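Polyketide synthase (Lyngbya majuscula 19L, PDB 3QIT) appears to act as the thioesterase domain of curacin A biosynthesis, a decarboxylating alpha/beta hydrolase that forms the terminal alkene of the product. Local coordinates at residues Lys137-Ala140 with Val141-Thr145; Ser75-Ser78 with Leu79-Leu82. One frame throughout, in Å; residues are numbered along the deposited sequence.

Interaction 1: Lys137-Ala140 with Val141-Thr145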
# COMPACT_ATOMS: atom_id res chain seq x y z
N LYS B 137 22.98 -6.19 -5.26
CA LYS B 137 22.63 -7.56 -5.62
C LYS B 137 21.12 -7.66 -5.86
O LYS B 137 20.31 -7.06 -5.14
CB LYS B 137 23.07 -8.55 -4.55
CG LYS B 137 24.59 -8.67 -4.40
CD LYS B 137 24.99 -9.37 -3.10
CE LYS B 137 24.39 -10.76 -2.97
NZ LYS B 137 24.49 -11.27 -1.57
N GLU B 138 20.75 -8.41 -6.89
CA GLU B 138 19.33 -8.58 -7.20
C GLU B 138 18.68 -9.50 -6.17
O GLU B 138 19.07 -10.66 -6.02
CB GLU B 138 19.14 -9.08 -8.64
CG GLU B 138 19.49 -7.99 -9.67
CD GLU B 138 19.67 -8.51 -11.08
OE1 GLU B 138 19.62 -9.74 -11.29
OE2 GLU B 138 19.83 -7.67 -11.99
N SER B 139 17.73 -8.95 -5.42
CA SER B 139 17.02 -9.75 -4.42
C SER B 139 15.52 -9.44 -4.46
O SER B 139 14.78 -9.86 -3.59
CB SER B 139 17.59 -9.52 -3.01
OG SER B 139 17.37 -8.19 -2.59
N ALA B 140 15.08 -8.74 -5.50
CA ALA B 140 13.71 -8.22 -5.50
C ALA B 140 12.64 -9.30 -5.68
O ALA B 140 11.56 -9.20 -5.09
CB ALA B 140 13.54 -7.12 -6.51
N VAL B 141 12.96 -10.34 -6.46
CA VAL B 141 12.08 -11.52 -6.56
C VAL B 141 12.00 -12.22 -5.20
O VAL B 141 10.92 -12.53 -4.71
CB VAL B 141 12.53 -12.49 -7.67
CG1 VAL B 141 11.74 -13.79 -7.61
CG2 VAL B 141 12.39 -11.84 -9.06
N ASN B 142 13.15 -12.43 -4.55
CA ASN B 142 13.13 -13.07 -3.24
C ASN B 142 12.35 -12.22 -2.24
O ASN B 142 11.62 -12.77 -1.40
CB ASN B 142 14.55 -13.35 -2.72
CG ASN B 142 15.25 -14.47 -3.47
OD1 ASN B 142 14.61 -15.34 -4.07
ND2 ASN B 142 16.58 -14.46 -3.43
N GLN B 143 12.52 -10.90 -2.33
CA GLN B 143 11.87 -9.98 -1.38
C GLN B 143 10.36 -10.04 -1.55
O GLN B 143 9.64 -10.07 -0.56
CB GLN B 143 12.32 -8.53 -1.57
CG GLN B 143 13.68 -8.20 -0.96
CD GLN B 143 13.97 -6.71 -0.99
OE1 GLN B 143 13.29 -5.92 -0.32
NE2 GLN B 143 14.96 -6.31 -1.77
N LEU B 144 9.88 -10.05 -2.80
CA LEU B 144 8.45 -10.14 -3.03
C LEU B 144 7.89 -11.49 -2.59
O LEU B 144 6.79 -11.57 -2.05
CB LEU B 144 8.11 -9.87 -4.50
CG LEU B 144 6.62 -9.89 -4.84
CD1 LEU B 144 5.88 -8.80 -4.05
CD2 LEU B 144 6.47 -9.66 -6.32
N THR B 145 8.66 -12.55 -2.80
CA THR B 145 8.21 -13.89 -2.36
C THR B 145 8.03 -13.92 -0.83
O THR B 145 6.98 -14.34 -0.31
CB THR B 145 9.19 -15.00 -2.79
OG1 THR B 145 9.35 -14.98 -4.22
CG2 THR B 145 8.65 -16.36 -2.40
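Ser139 and Gln143 meet through two torsions: OG of Ser139 stands between its own backbone N and carbonyl carbon (chi1 65°), and CG of Gln143 lies opposite its carbonyl carbon (chi1 -79°), which sends the extended side chain back toward the start of the helix. NE2 of Gln143 then donates to OG of Ser139 at 3.2 Å, the hydroxyl sitting somewhat off the amide plane. The same two residues are joined through the backbone, where Gln143 N gives a 2.8 Å hydrogen bond to Ser139 O. Gln143 thus binds Ser139 through both its main-chain N and its side-chain NE2; CG of Gln143 only lies against Ser139 O, 3.3 Å away. This is the N-terminal end of helix 140-151, in the part of the alpha/beta hydrolase chain that follows strand 120-126. Ser139 holds the N-cap position, yet its hydroxyl caps no backbone N-H and serves the glutamine amide instead. With an alanine here, the Gln143 amide would probably lose its hydroxyl partner and be freer to turn about its last torsion. One residue on, Leu144 N donates to Ala140 O at 3.0 Å, continuing the helical pattern. One residue further, Val141 O takes two donors, Thr145 N at 3.0 Å and Thr145 OG1, also at 3.0 Å; the hydroxyl comes in from above the carbonyl plane. The second subunit completes this helix start: Glu225 of that subunit accepts from Ala140 N, its Gln222 donates to Ala140 O, and Glu138 forms a salt bridge with its Lys228. Leu144, buried, packs on Met226 of the same neighbour, while Val141 rests against its Ser229.

Interaction 2: Ser75-Ser78 with Leu79-Leu82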
# COMPACT_ATOMS: atom_id res chain seq x y z
N SER B 75 -2.61 -3.09 3.24
CA SER B 75 -2.97 -1.71 3.58
C SER B 75 -1.94 -1.07 4.50
O SER B 75 -1.86 0.16 4.57
CB SER B 75 -4.37 -1.65 4.22
OG SER B 75 -5.37 -2.11 3.30
N TYR B 76 -1.17 -1.89 5.22
CA TYR B 76 -0.12 -1.36 6.10
C TYR B 76 1.08 -0.95 5.27
O TYR B 76 1.80 -1.79 4.70
CB TYR B 76 0.29 -2.40 7.15
CG TYR B 76 -0.73 -2.65 8.23
CD1 TYR B 76 -1.03 -1.66 9.18
CD2 TYR B 76 -1.41 -3.86 8.32
CE1 TYR B 76 -1.97 -1.89 10.18
CE2 TYR B 76 -2.37 -4.10 9.31
CZ TYR B 76 -2.65 -3.12 10.22
OH TYR B 76 -3.57 -3.40 11.21
N SER B 77 1.28 0.36 5.15
CA SER B 77 2.38 0.91 4.36
C SER B 77 2.68 2.28 4.94
O SER B 77 1.83 2.87 5.63
CB SER B 77 1.97 1.04 2.89
OG SER B 77 0.89 1.97 2.72
N SER B 78 3.88 2.80 4.65
CA SER B 78 4.21 4.17 5.05
C SER B 78 3.21 5.17 4.45
O SER B 78 2.84 6.13 5.13
CB SER B 78 5.64 4.54 4.66
OG SER B 78 5.89 4.19 3.32
N LEU B 79 2.78 4.94 3.22
CA LEU B 79 1.81 5.86 2.57
C LEU B 79 0.47 5.90 3.33
O LEU B 79 -0.10 6.97 3.56
CB LEU B 79 1.56 5.50 1.10
CG LEU B 79 0.61 6.45 0.34
CD1 LEU B 79 1.21 7.86 0.18
CD2 LEU B 79 0.21 5.89 -1.02
N THR B 80 -0.05 4.73 3.70
CA THR B 80 -1.22 4.66 4.57
C THR B 80 -1.03 5.43 5.87
O THR B 80 -1.89 6.24 6.24
CB THR B 80 -1.61 3.21 4.88
OG1 THR B 80 -2.08 2.58 3.67
CG2 THR B 80 -2.69 3.15 5.97
N PHE B 81 0.08 5.21 6.57
CA PHE B 81 0.32 6.01 7.79
C PHE B 81 0.42 7.50 7.51
O PHE B 81 -0.04 8.34 8.31
CB PHE B 81 1.57 5.54 8.55
CG PHE B 81 1.46 4.13 9.10
CD1 PHE B 81 0.31 3.70 9.77
CD2 PHE B 81 2.53 3.24 9.00
CE1 PHE B 81 0.20 2.42 10.30
CE2 PHE B 81 2.43 1.94 9.52
CZ PHE B 81 1.27 1.53 10.18
N LEU B 82 1.05 7.86 6.39
CA LEU B 82 1.15 9.28 6.04
C LEU B 82 -0.22 9.88 5.77
O LEU B 82 -0.51 10.99 6.21
CB LEU B 82 2.06 9.47 4.83
CG LEU B 82 3.53 9.35 5.17
CD1 LEU B 82 4.36 9.43 3.89
CD2 LEU B 82 3.94 10.43 6.17
O HOH W 1 4.34 3.25 1.34
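A serine N-cap starts helix 78-91, the helix that follows strand 55-59 in the alpha/beta hydrolase fold, and Ser77 supplies it. Its OG accepts from Thr80 N at 3.1 Å along a nearly straight N-H line (169°), which satisfies an amide of the first turn that has no preceding helical carbonyl. Standing between backbone N and carbonyl carbon (chi1 64°), this OG is turned to that amide. Ser77 O receives Phe81 N at 3.1 Å, and Leu82 N in turn donates to Ser78 O. A second tie comes from the residues ahead of the cap: Thr80 OG1 donates to Ser75 O over a short 2.6 Å, lying in the carbonyl plane, and so draws the 75-76 peptide against the helix. The Thr80 hydroxyl also bonds to Thr74 of the second subunit, whose Ser75 pairs with Ser75 of this chain, so the cap lies at the dimer contact.

Apolar contact is made by the rings of Tyr76 and Phe81. CZ of Phe81 reaches the edge of the Tyr76 ring, near its plane, 4.1 Å from CD1, the two side chains meeting at a slant; the Tyr76 hydroxyl is held beyond by Asp202 and Leu70 N. Phe81 also packs on Leu108 of helix 104-115. A water lies near Ser78 OG in one of the two conformers of that side chain, a link therefore doubtful, and at the start of the helix this water accepts from Leu79 N at 3.0 Å.

How the interactions relate
From the N terminus the chain meets interaction 2 first, where the loop after strand 55-59 turns into helix 78-91; interaction 1 comes later, where the long connection after strand 120-126 enters helix 140-151. Each is a local closure of a loop onto the first turn of its helix, so the two stand in series, neither enclosing nor crossing the other. The centres of interactions 1 and 2 lie about 21 Å apart and their nearest atoms about 12 Å, so the two contacts do not touch. Interaction 2 sits deeper, next to helix 104-115, whereas interaction 1 lies far out. Across the dimer, Leu82, in the conformer given, meets Leu144 of the second subunit's own interaction 1.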